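Local coordinates for protein putative glycosylhydrolase (Parabacteroides distasonis, PDB 3S5Q) that probably acts as a glycoside hydrolase of the 3-keto-disaccharide hydrolase family, built on a concanavalin A-like beta-sandwich fold, at residues K26-N30 with A31-S35; W38-N42 with G43-A47; H102-W105 with Q106-E110; D148-N152 with G153-V157; P181-Y184 with A185-P188. All blocks are in the same frame, centred on the assembly; numbering follows the deposited sequence.

Contact 1 of 5, residues K26-N30 with A31-S35; sequences KDLSN and ADYDS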
# COMPACT_ATOMS: atom_id res chain seq x y z
N LYS A 26 -14.73 6.97 -11.32
CA LYS A 26 -14.62 6.07 -12.44
C LYS A 26 -13.78 6.66 -13.58
O LYS A 26 -13.07 5.94 -14.28
CB LYS A 26 -16.03 5.71 -12.91
CG LYS A 26 -16.80 4.81 -11.92
CD LYS A 26 -18.22 4.58 -12.41
CE LYS A 26 -19.02 3.61 -11.52
NZ LYS A 26 -20.54 3.72 -11.71
N ASP A 27 -13.84 7.98 -13.74
CA ASP A 27 -13.02 8.67 -14.76
C ASP A 27 -11.70 9.25 -14.22
O ASP A 27 -10.98 9.94 -14.95
CB ASP A 27 -13.83 9.78 -15.44
CG ASP A 27 -14.35 10.82 -14.46
OD1 ASP A 27 -13.87 10.92 -13.31
OD2 ASP A 27 -15.29 11.56 -14.84
N LEU A 28 -11.41 8.95 -12.94
CA LEU A 28 -10.23 9.47 -12.21
C LEU A 28 -10.17 11.01 -12.11
O LEU A 28 -9.09 11.60 -11.93
CB LEU A 28 -8.93 8.89 -12.80
CG LEU A 28 -8.85 7.36 -12.94
CD1 LEU A 28 -7.55 6.97 -13.64
CD2 LEU A 28 -8.99 6.61 -11.61
N SER A 29 -11.34 11.66 -12.15
CA SER A 29 -11.38 13.12 -12.12
C SER A 29 -10.93 13.69 -10.77
O SER A 29 -10.54 14.85 -10.71
CB SER A 29 -12.77 13.66 -12.49
OG SER A 29 -13.78 13.22 -11.59
N ASN A 30 -10.97 12.88 -9.71
CA ASN A 30 -10.54 13.30 -8.38
C ASN A 30 -9.14 12.76 -8.06
O ASN A 30 -8.76 12.63 -6.89
CB ASN A 30 -11.56 12.84 -7.33
CG ASN A 30 -11.60 11.31 -7.16
OD1 ASN A 30 -11.32 10.56 -8.11
ND2 ASN A 30 -11.93 10.85 -5.96
N ALA A 31 -8.38 12.41 -9.10
CA ALA A 31 -7.00 11.92 -8.95
C ALA A 31 -6.02 12.80 -9.71
O ALA A 31 -6.38 13.37 -10.74
CB ALA A 31 -6.87 10.47 -9.43
N ASP A 32 -4.80 12.87 -9.18
CA ASP A 32 -3.67 13.47 -9.86
C ASP A 32 -2.78 12.38 -10.46
O ASP A 32 -2.16 11.59 -9.72
CB ASP A 32 -2.86 14.33 -8.89
CG ASP A 32 -1.69 15.00 -9.55
OD1 ASP A 32 -0.66 14.33 -9.82
OD2 ASP A 32 -1.80 16.21 -9.82
N TYR A 33 -2.71 12.33 -11.77
CA TYR A 33 -1.92 11.32 -12.45
C TYR A 33 -1.53 11.79 -13.85
O TYR A 33 -2.06 12.80 -14.34
CB TYR A 33 -2.72 10.01 -12.54
CG TYR A 33 -3.97 10.14 -13.36
CD1 TYR A 33 -5.07 10.82 -12.89
CD2 TYR A 33 -4.06 9.56 -14.62
CE1 TYR A 33 -6.21 10.93 -13.63
CE2 TYR A 33 -5.20 9.68 -15.37
CZ TYR A 33 -6.27 10.36 -14.88
OH TYR A 33 -7.40 10.47 -15.64
N ASP A 34 -0.59 11.07 -14.47
CA ASP A 34 -0.32 11.20 -15.89
C ASP A 34 -1.17 10.20 -16.63
O ASP A 34 -1.01 8.99 -16.49
CB ASP A 34 1.16 10.89 -16.17
CG ASP A 34 1.61 11.33 -17.57
OD1 ASP A 34 0.90 11.08 -18.60
OD2 ASP A 34 2.70 11.94 -17.62
N SER A 35 -2.07 10.70 -17.47
CA SER A 35 -2.99 9.86 -18.21
C SER A 35 -2.30 8.89 -19.18
O SER A 35 -2.92 7.94 -19.66
CB SER A 35 -4.02 10.70 -18.95
OG SER A 35 -3.39 11.57 -19.86
O HOH W 1 -9.16 12.61 -15.10

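Contact 2 of 5, residues W38-N42 with G43-A47; sequences WTFKN and GILTA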
# COMPACT_ATOMS: atom_id res chain seq x y z
N TRP A 38 -1.46 5.91 -16.09
CA TRP A 38 -2.53 5.20 -15.41
C TRP A 38 -3.78 5.13 -16.26
O TRP A 38 -4.21 6.14 -16.83
CB TRP A 38 -2.86 5.89 -14.08
CG TRP A 38 -1.75 5.73 -13.12
CD1 TRP A 38 -0.64 6.51 -13.03
CD2 TRP A 38 -1.62 4.72 -12.11
NE1 TRP A 38 0.18 6.06 -12.05
CE2 TRP A 38 -0.40 4.98 -11.44
CE3 TRP A 38 -2.41 3.64 -11.70
CZ2 TRP A 38 0.05 4.18 -10.38
CZ3 TRP A 38 -1.97 2.84 -10.64
CH2 TRP A 38 -0.73 3.13 -9.99
N THR A 39 -4.36 3.93 -16.34
CA THR A 39 -5.69 3.76 -16.92
C THR A 39 -6.59 3.02 -15.94
O THR A 39 -6.12 2.24 -15.14
CB THR A 39 -5.64 2.96 -18.22
OG1 THR A 39 -4.97 1.72 -17.96
CG2 THR A 39 -4.89 3.77 -19.35
N PHE A 40 -7.90 3.26 -16.05
CA PHE A 40 -8.92 2.62 -15.21
C PHE A 40 -9.90 2.07 -16.22
O PHE A 40 -10.71 2.80 -16.76
CB PHE A 40 -9.58 3.67 -14.31
CG PHE A 40 -10.38 3.11 -13.15
CD1 PHE A 40 -10.22 1.80 -12.69
CD2 PHE A 40 -11.26 3.95 -12.47
CE1 PHE A 40 -10.95 1.33 -11.61
CE2 PHE A 40 -11.99 3.50 -11.37
CZ PHE A 40 -11.84 2.19 -10.94
N LYS A 41 -9.78 0.79 -16.53
CA LYS A 41 -10.55 0.23 -17.61
C LYS A 41 -11.10 -1.10 -17.11
O LYS A 41 -10.36 -1.88 -16.49
CB LYS A 41 -9.63 0.09 -18.85
CG LYS A 41 -10.25 -0.57 -20.06
CD LYS A 41 -9.21 -0.78 -21.18
CE LYS A 41 -9.66 -1.85 -22.17
NZ LYS A 41 -8.60 -2.20 -23.16
N ASN A 42 -12.40 -1.32 -17.30
CA ASN A 42 -13.08 -2.60 -16.96
C ASN A 42 -12.95 -2.91 -15.49
O ASN A 42 -12.73 -4.08 -15.11
CB ASN A 42 -12.53 -3.77 -17.79
CG ASN A 42 -12.85 -3.64 -19.28
OD1 ASN A 42 -13.97 -3.27 -19.66
ND2 ASN A 42 -11.86 -3.94 -20.13
N GLY A 43 -13.05 -1.85 -14.69
CA GLY A 43 -12.88 -1.89 -13.25
C GLY A 43 -11.48 -1.96 -12.64
O GLY A 43 -11.36 -1.98 -11.42
N ILE A 44 -10.45 -2.01 -13.49
CA ILE A 44 -9.08 -2.34 -13.08
C ILE A 44 -8.13 -1.14 -13.29
O ILE A 44 -8.05 -0.57 -14.38
CB ILE A 44 -8.48 -3.52 -13.90
CG1 ILE A 44 -9.41 -4.76 -13.88
CG2 ILE A 44 -7.05 -3.86 -13.42
CD1 ILE A 44 -9.89 -5.18 -12.44
N LEU A 45 -7.40 -0.79 -12.25
CA LEU A 45 -6.48 0.35 -12.32
C LEU A 45 -5.05 -0.17 -12.51
O LEU A 45 -4.60 -1.05 -11.79
CB LEU A 45 -6.61 1.14 -11.03
CG LEU A 45 -5.91 2.49 -10.87
CD1 LEU A 45 -6.38 3.50 -11.94
CD2 LEU A 45 -6.21 2.99 -9.46
N THR A 46 -4.34 0.34 -13.50
CA THR A 46 -3.00 -0.13 -13.78
C THR A 46 -2.13 0.99 -14.35
O THR A 46 -2.63 1.96 -14.92
CB THR A 46 -3.02 -1.37 -14.72
OG1 THR A 46 -1.70 -1.89 -14.84
CG2 THR A 46 -3.53 -1.01 -16.05
N ALA A 47 -0.82 0.83 -14.14
CA ALA A 47 0.20 1.81 -14.47
C ALA A 47 1.22 1.15 -15.43
O ALA A 47 1.52 -0.03 -15.29
CB ALA A 47 0.89 2.31 -13.17
O HOH W 2 -6.69 -0.36 -16.74
O HOH W 3 -2.08 1.99 -17.99

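Contact 3 of 5, residues H102-W105 with Q106-E110; sequences HPEW and QSYPE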
# COMPACT_ATOMS: atom_id res chain seq x y z
N HIS A 102 9.28 -14.13 -5.82
CA HIS A 102 10.43 -14.07 -6.72
C HIS A 102 11.67 -14.15 -5.82
O HIS A 102 11.73 -13.49 -4.79
CB HIS A 102 10.42 -12.78 -7.58
CG HIS A 102 11.42 -12.79 -8.71
ND1 HIS A 102 12.74 -12.45 -8.55
CD2 HIS A 102 11.27 -13.11 -10.02
CE1 HIS A 102 13.37 -12.55 -9.71
NE2 HIS A 102 12.49 -12.94 -10.63
N PRO A 103 12.64 -15.00 -6.19
CA PRO A 103 13.78 -15.31 -5.33
C PRO A 103 14.67 -14.11 -5.05
O PRO A 103 15.41 -14.10 -4.08
CB PRO A 103 14.55 -16.38 -6.15
CG PRO A 103 14.22 -16.04 -7.53
CD PRO A 103 12.77 -15.71 -7.48
N GLU A 104 14.61 -13.14 -5.95
CA GLU A 104 15.26 -11.86 -5.83
C GLU A 104 15.00 -11.25 -4.47
O GLU A 104 15.93 -10.70 -3.86
CB GLU A 104 14.70 -10.94 -6.92
CG GLU A 104 15.22 -9.51 -6.96
CD GLU A 104 15.38 -8.96 -8.40
OE1 GLU A 104 15.64 -9.76 -9.36
OE2 GLU A 104 15.27 -7.72 -8.56
N TRP A 105 13.74 -11.32 -3.99
CA TRP A 105 13.36 -10.72 -2.70
C TRP A 105 14.08 -11.30 -1.47
O TRP A 105 14.09 -10.66 -0.43
CB TRP A 105 11.83 -10.71 -2.51
CG TRP A 105 11.21 -9.64 -3.31
CD1 TRP A 105 10.52 -9.77 -4.48
CD2 TRP A 105 11.28 -8.23 -3.04
NE1 TRP A 105 10.14 -8.53 -4.96
CE2 TRP A 105 10.59 -7.57 -4.09
CE3 TRP A 105 11.85 -7.46 -2.01
CZ2 TRP A 105 10.45 -6.19 -4.13
CZ3 TRP A 105 11.71 -6.08 -2.06
CH2 TRP A 105 11.01 -5.46 -3.11
N GLN A 106 14.69 -12.48 -1.61
CA GLN A 106 15.55 -13.09 -0.57
C GLN A 106 16.91 -12.34 -0.43
O GLN A 106 17.69 -12.59 0.49
CB GLN A 106 15.77 -14.58 -0.94
CG GLN A 106 16.31 -15.52 0.15
CD GLN A 106 15.48 -15.51 1.46
OE1 GLN A 106 14.23 -15.42 1.46
NE2 GLN A 106 16.19 -15.62 2.59
N SER A 107 17.18 -11.42 -1.36
CA SER A 107 18.38 -10.58 -1.34
C SER A 107 18.16 -9.29 -0.54
O SER A 107 19.12 -8.51 -0.36
CB SER A 107 18.78 -10.20 -2.77
OG SER A 107 19.40 -11.28 -3.45
N TYR A 108 16.93 -9.05 -0.08
CA TYR A 108 16.56 -7.81 0.65
C TYR A 108 16.02 -8.12 2.04
O TYR A 108 15.41 -9.17 2.28
CB TYR A 108 15.49 -6.99 -0.13
CG TYR A 108 15.99 -6.69 -1.53
CD1 TYR A 108 16.87 -5.63 -1.76
CD2 TYR A 108 15.70 -7.54 -2.59
CE1 TYR A 108 17.38 -5.38 -3.04
CE2 TYR A 108 16.24 -7.31 -3.88
CZ TYR A 108 17.07 -6.22 -4.09
OH TYR A 108 17.60 -5.97 -5.34
N PRO A 109 16.24 -7.19 2.98
CA PRO A 109 15.69 -7.39 4.33
C PRO A 109 14.17 -7.66 4.33
O PRO A 109 13.45 -7.13 3.45
CB PRO A 109 16.00 -6.07 5.06
CG PRO A 109 17.03 -5.42 4.29
CD PRO A 109 17.01 -5.94 2.88
N GLU A 110 13.71 -8.48 5.28
CA GLU A 110 12.28 -8.73 5.50
C GLU A 110 11.44 -7.45 5.57
O GLU A 110 10.29 -7.43 5.14
CB GLU A 110 12.04 -9.52 6.81
CG GLU A 110 12.31 -11.00 6.69
CD GLU A 110 11.89 -11.83 7.93
OE1 GLU A 110 11.41 -11.25 8.96
OE2 GLU A 110 12.05 -13.08 7.87
O HOH W 4 18.55 -6.93 -8.12

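Contact 4 of 5, residues D148-N152 with G153-V157; sequences DIELN and GKHIV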
# COMPACT_ATOMS: atom_id res chain seq x y z
N ASP A 148 -2.01 -0.23 11.15
CA ASP A 148 -2.27 -1.66 11.11
C ASP A 148 -2.53 -2.11 9.69
O ASP A 148 -3.27 -1.48 8.97
CB ASP A 148 -3.43 -2.01 12.03
CG ASP A 148 -3.04 -1.91 13.50
OD1 ASP A 148 -2.44 -2.90 14.02
OD2 ASP A 148 -3.27 -0.85 14.11
N ILE A 149 -1.84 -3.19 9.31
CA ILE A 149 -1.94 -3.73 7.97
C ILE A 149 -2.43 -5.18 8.02
O ILE A 149 -1.86 -6.03 8.71
CB ILE A 149 -0.58 -3.65 7.23
CG1 ILE A 149 -0.12 -2.18 7.17
CG2 ILE A 149 -0.70 -4.27 5.83
CD1 ILE A 149 1.33 -2.02 6.93
N GLU A 150 -3.48 -5.44 7.25
CA GLU A 150 -4.07 -6.74 7.08
C GLU A 150 -3.81 -7.15 5.64
O GLU A 150 -3.97 -6.34 4.73
CB GLU A 150 -5.59 -6.66 7.31
CG GLU A 150 -6.27 -8.01 7.39
CD GLU A 150 -6.28 -8.51 8.80
OE1 GLU A 150 -5.77 -7.75 9.68
OE2 GLU A 150 -6.79 -9.64 9.03
N LEU A 151 -3.36 -8.38 5.44
CA LEU A 151 -3.09 -8.92 4.11
C LEU A 151 -3.58 -10.35 4.03
O LEU A 151 -3.14 -11.23 4.81
CB LEU A 151 -1.61 -8.81 3.71
CG LEU A 151 -1.20 -9.30 2.30
CD1 LEU A 151 -1.82 -8.45 1.17
CD2 LEU A 151 0.35 -9.31 2.13
N ASN A 152 -4.48 -10.56 3.07
CA ASN A 152 -5.16 -11.85 2.84
C ASN A 152 -5.64 -12.48 4.14
O ASN A 152 -5.40 -13.67 4.44
CB ASN A 152 -4.23 -12.75 2.02
CG ASN A 152 -3.83 -12.08 0.71
OD1 ASN A 152 -4.67 -11.39 0.12
ND2 ASN A 152 -2.57 -12.24 0.28
N GLY A 153 -6.31 -11.65 4.92
CA GLY A 153 -6.94 -12.06 6.19
C GLY A 153 -6.02 -12.21 7.38
O GLY A 153 -6.46 -12.70 8.42
N LYS A 154 -4.75 -11.84 7.23
CA LYS A 154 -3.79 -11.96 8.31
C LYS A 154 -3.34 -10.58 8.74
O LYS A 154 -2.99 -9.76 7.91
CB LYS A 154 -2.61 -12.82 7.84
CG LYS A 154 -3.04 -14.23 7.49
CD LYS A 154 -1.83 -15.13 7.34
CE LYS A 154 -2.21 -16.62 7.25
NZ LYS A 154 -1.01 -17.53 7.40
N HIS A 155 -3.37 -10.34 10.05
CA HIS A 155 -2.87 -9.08 10.63
C HIS A 155 -1.33 -9.09 10.72
O HIS A 155 -0.76 -9.53 11.73
CB HIS A 155 -3.51 -8.90 12.02
CG HIS A 155 -3.20 -7.61 12.69
ND1 HIS A 155 -3.38 -7.42 14.04
CD2 HIS A 155 -2.72 -6.43 12.21
CE1 HIS A 155 -3.06 -6.18 14.36
NE2 HIS A 155 -2.64 -5.56 13.27
N ILE A 156 -0.67 -8.65 9.65
CA ILE A 156 0.78 -8.82 9.54
C ILE A 156 1.61 -7.70 10.20
O ILE A 156 2.77 -7.91 10.56
CB ILE A 156 1.24 -9.03 8.07
CG1 ILE A 156 0.66 -7.96 7.15
CG2 ILE A 156 0.88 -10.46 7.57
CD1 ILE A 156 1.43 -7.85 5.80
N VAL A 157 1.04 -6.51 10.33
CA VAL A 157 1.80 -5.38 10.87
C VAL A 157 0.93 -4.58 11.79
O VAL A 157 -0.22 -4.29 11.49
CB VAL A 157 2.43 -4.45 9.74
CG1 VAL A 157 3.31 -3.28 10.34
CG2 VAL A 157 3.21 -5.24 8.75

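Contact 5 of 5, residues P181-Y184 with A185-P188; sequences PIPY and ANMP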
# COMPACT_ATOMS: atom_id res chain seq x y z
N PRO A 181 14.82 9.73 5.70
CA PRO A 181 15.58 10.24 6.85
C PRO A 181 14.74 10.81 8.00
O PRO A 181 15.29 11.08 9.06
CB PRO A 181 16.48 11.35 6.23
CG PRO A 181 15.78 11.79 4.98
CD PRO A 181 14.98 10.58 4.50
N ILE A 182 13.43 11.02 7.80
CA ILE A 182 12.66 11.72 8.80
C ILE A 182 12.19 10.73 9.85
O ILE A 182 11.60 9.73 9.49
CB ILE A 182 11.43 12.45 8.21
CG1 ILE A 182 11.81 13.21 6.91
CG2 ILE A 182 10.78 13.36 9.30
CD1 ILE A 182 12.94 14.17 7.06
N PRO A 183 12.42 11.02 11.16
CA PRO A 183 11.99 10.11 12.20
C PRO A 183 10.48 9.93 12.04
O PRO A 183 9.76 10.91 11.92
CB PRO A 183 12.34 10.86 13.50
CG PRO A 183 13.41 11.73 13.14
CD PRO A 183 13.13 12.17 11.73
N TYR A 184 10.02 8.69 11.91
CA TYR A 184 8.59 8.52 11.66
C TYR A 184 7.74 8.95 12.84
O TYR A 184 6.54 9.21 12.64
CB TYR A 184 8.26 7.11 11.26
CG TYR A 184 8.41 6.82 9.80
CD1 TYR A 184 9.12 7.67 8.94
CD2 TYR A 184 7.86 5.66 9.27
CE1 TYR A 184 9.25 7.36 7.57
CE2 TYR A 184 7.98 5.35 7.91
CZ TYR A 184 8.68 6.19 7.08
OH TYR A 184 8.78 5.83 5.77
N ALA A 185 8.33 9.08 14.04
CA ALA A 185 7.61 9.71 15.20
C ALA A 185 7.24 11.16 14.95
O ALA A 185 6.31 11.69 15.58
CB ALA A 185 8.43 9.59 16.52
N ASN A 186 7.97 11.81 14.04
CA ASN A 186 7.75 13.24 13.70
C ASN A 186 6.93 13.53 12.42
O ASN A 186 6.74 14.70 12.02
CB ASN A 186 9.11 13.92 13.62
CG ASN A 186 9.85 13.95 14.98
OD1 ASN A 186 9.27 13.68 16.04
ND2 ASN A 186 11.13 14.33 14.95
N MSE A 187 6.49 12.46 11.75
CA MSE A 187 5.71 12.52 10.52
C MSE A 187 4.26 12.90 10.83
O MSE A 187 3.64 12.28 11.70
CB MSE A 187 5.74 11.15 9.83
CG MSE A 187 7.15 10.73 9.30
SE MSE A 187 7.77 11.85 7.88
CE MSE A 187 6.89 11.13 6.40
N PRO A 188 3.71 13.94 10.14
CA PRO A 188 2.28 14.22 10.11
C PRO A 188 1.45 12.98 9.80
O PRO A 188 1.89 12.18 8.98
CB PRO A 188 2.13 15.18 8.94
CG PRO A 188 3.40 15.92 8.92
CD PRO A 188 4.42 14.81 9.18
O HOH W 5 3.99 10.09 13.31

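Contact 1 of 5, residues K26-N30 with A31-S35
One face of the Tyr-33 ring carries Leu-28 CD1, a CH-pi contact 4.1 Å from the ring centroid and 22° off the ring normal, displaced toward the rim; at the ring's edge, in plane, lies Ala-31 C. The pair closes round a type I beta turn, Leu-28 to Ala-31, which leads the chain from a loop into the short strand 31-32 of a concanavalin A-like fold. The two side chains cross at about a right angle, and Leu-28 CB also approaches Tyr-33 CE1 at 3.5 Å. Tyr-33 CG sits between its backbone N and carbonyl carbon (chi1 63°), which swings the ring back over the turn. The turn itself is closed by Ala-31 N donating to Leu-28 O at 3.0 Å, the donor standing well above the carbonyl plane. Just ahead, Asp-27 forms an Asx turn: its OD1 takes Ser-29 N from above the carboxylate plane and Ser-29 OG on the syn side, two bonds that tie the carboxylate to the start of the turn. Asn-30 OD1 accepts from Asp-25 N and its ND2 donates to Leu-23 O, while Leu-28 and Ala-31 pack on Ile-53 of the neighbouring strand. The hydroxyl end of the ring is linked to the loop through a water that hydrogen-bonds Tyr-33 OH at 2.8 Å and donates to Asp-27 O at 3.2 Å.

Contact 2 of 5, residues W38-N42 with G43-A47
Ala-47 CB sits squarely over the six-membered ring of Trp-38, 3.4 Å from its centroid and 10° off the normal, a close CH-pi contact between partners of a non-hydrogen-bonded pair. Leu-45 CG meets the same indole obliquely, 3.8 Å from Trp-38 CE3. Further along the face that carries Trp-38, Phe-40, Leu-45 and Ala-47, Leu-45 CD1 approaches Phe-40 CB at 4.0 Å, and the edge of the Phe-40 ring points at the turn, with Phe-40 CE1 3.3 Å from Gly-43 O. Phe-40 CG is anti to the backbone N (chi1 -165°), which lays the ring along the opposite strand toward that carbonyl. On the face of Thr-39, Lys-41, Ile-44 and Thr-46, the two threonines lie side by side, pointing the same way, with Thr-39 OG1 3.6 Å from Thr-46 CG2. Two waters hydrogen-bond Thr-39 OG1 and donate to the backbone, one to Ile-44 O and the other to Thr-46 O, so the hydroxyl is joined to two carbonyls of the partner strand. Behind the side chains, Thr-39 and Thr-46 exchange a reciprocal pair of nearly linear backbone bonds, and Lys-41 and Ile-44 exchange a second. Outside the hairpin, Trp-38 NE1 is fixed by Gln-51 O and Thr-46 OG1 by Ile-204 O. Leu-195 packs on both Trp-38 and Leu-45, and Leu-45 pairs through its backbone with Phe-206. Asn-42 and Gly-43, both at positive phi, make this a beta hairpin with a two-residue type I' turn, on the larger antiparallel sheet of the sandwich.

Contact 3 of 5, residues H102-W105 with Q106-E110
The backbone winds through a short 3-10 segment, 103-107, with successive i to i+3 bonds from Gln-106 N to Pro-103 O (3.0 Å), Ser-107 N to Glu-104 O (2.9 Å) and Tyr-108 N to Trp-105 O (3.3 Å). Tyr-108, the first residue beyond the segment, turns its side chain back along it. Its CG lies beside the backbone N, anti to the carbonyl carbon (chi1 -56°), and the CD2-CE2 side of the ring meets both Glu-104 and Trp-105. Closest to it is Glu-104 O, 3.4 Å from Tyr-108 CE2 in an oblique approach. The indole also comes obliquely: Tyr-108 CD2 is 3.9 Å from Trp-105 CE3, and the planes of the two six-membered rings meet at 59°. The Glu-104 and Tyr-108 side chains run alongside each other, pointing the same way, with Glu-104 CG at the ring edge, 3.9 Å from Tyr-108 CE2. A water reaches Tyr-108 OH at 3.1 Å and makes a weak bond to Glu-104 OE2, linking their polar ends loosely. At the start of the segment, His-102 ND1 accepts from Glu-104 N at 3.3 Å, with the donor tilted from the imidazole plane. Trp-105 is the buried member, resting on Gln-96 and Ala-98 of strand 93-98 and on Asn-73, while Tyr-108 O is held by Arg-113. The arrangement is a short 3-10 helix on the surface, pinned by its tryptophan to the edge strand of the smaller sheet.

Contact 4 of 5, residues D148-N152 with G153-V157
With chi1 at -175° His-155 swings its ring away from its own backbone N, and Asp-148, with chi1 at -72°, keeps CG beside its N, settings that bring imidazole and carboxylate together across the strands. His-155 NE2 donates to Asp-148 OD1 at 2.8 Å; the acceptor lies in the ring plane and is met on its anti side. That oxygen also bonds Ser-158 OG, and Gln-146 NE2 takes OD2, so the carboxylate is held at both ends. Glu-150, bent at chi2, lies across the Lys-154 backbone, with OE1 3.3 Å from His-155 CA and OE2 3.1 Å from Gly-153 O, two acceptors that do not bond. The two strands form a beta hairpin with a type I' turn, Leu-151 to Lys-154, interrupted by a classic beta bulge: Ile-156 and Val-157 both face Ile-149. Ile-149 N donates to Val-157 O at 2.9 Å, whereas the bonds that Ile-149 O receives from Ile-156 N and Val-157 N are weak. On the apolar side, Ile-156 CD1 reaches Leu-151 CB at 3.8 Å. Ile-117 touches both Ile-149 and Val-157. At the turn, Asn-152 OD1 accepts from Arg-137 N, and its ND2 donates to Val-128 O and Asn-136 OD1.

Contact 5 of 5, residues P181-Y184 with A185-P188
A compact turn in the long loop between strands 154-160 and 192-195 folds selenomethionine Met-187 back between Ile-182 and Tyr-184. Its selenium, the atom SE, lies 3.7 Å from Ile-182 CG2, the two side chains crossing at about a right angle. Against Tyr-184 the chain runs alongside, pointing the same way, and Met-187 CG comes 3.7 Å from Tyr-184 CD1. The selenium itself stands 5.4 Å from the tyrosine ring centroid and 51° off the normal, an oblique Met-aromatic contact. Successive bends at chi2 (-66°) and chi3 (-81°) curl the chain, so that CG serves the tyrosine while SE serves the isoleucine. On the outer side, the Asn-186 and Pro-183 side chains cross obliquely, and Asn-186 ND2 touches Pro-183 CG at 3.9 Å. The backbone beneath is closed by Asn-186 N donating to Pro-183 O at 2.9 Å, with the donor above the carbonyl plane. A second, weak bond runs from Met-187 N to Tyr-184 O. Tyr-184 O has further support from a water that donates to it at 2.8 Å and to Met-187 O at 2.7 Å, bridging the two carbonyls. Tyr-184 and Met-187 are the buried residues here, whereas Asn-186 is exposed. The tyrosine ring stacks on His-120 and also touches Ile-117, Leu-161 and Trp-164. Ala-185 pairs through its backbone with Trp-164, and Pro-188 packs on Thr-83, just past strand 75-82, as the chain heads for strand 192-195.

How the contacts relate
Contacts 1 and 2 form one neighbourhood: Leu-28 packs on Phe-40 and Leu-45, and Tyr-33 on Trp-38, joining a turn of the smaller sheet to a hairpin of the larger. Contacts 2 and 4 are both type I' hairpins of that larger sheet, with centres about 25 Å apart, yet contact 2 is regular and rich in aromatics whereas contact 4 is bulged and carries a histidine-carboxylate bond. Contact 4 lies nearest the chain's centre. Contacts 1, 2, 4 and 5 are partly buried, each mixing buried and exposed residues; contact 3 is at the surface, with one buried tryptophan. Contacts 3 and 5 belong to loops, the latter packed round Met-187 (selenomethionine here). Water bridges occur in contacts 1, 2, 3 and 5.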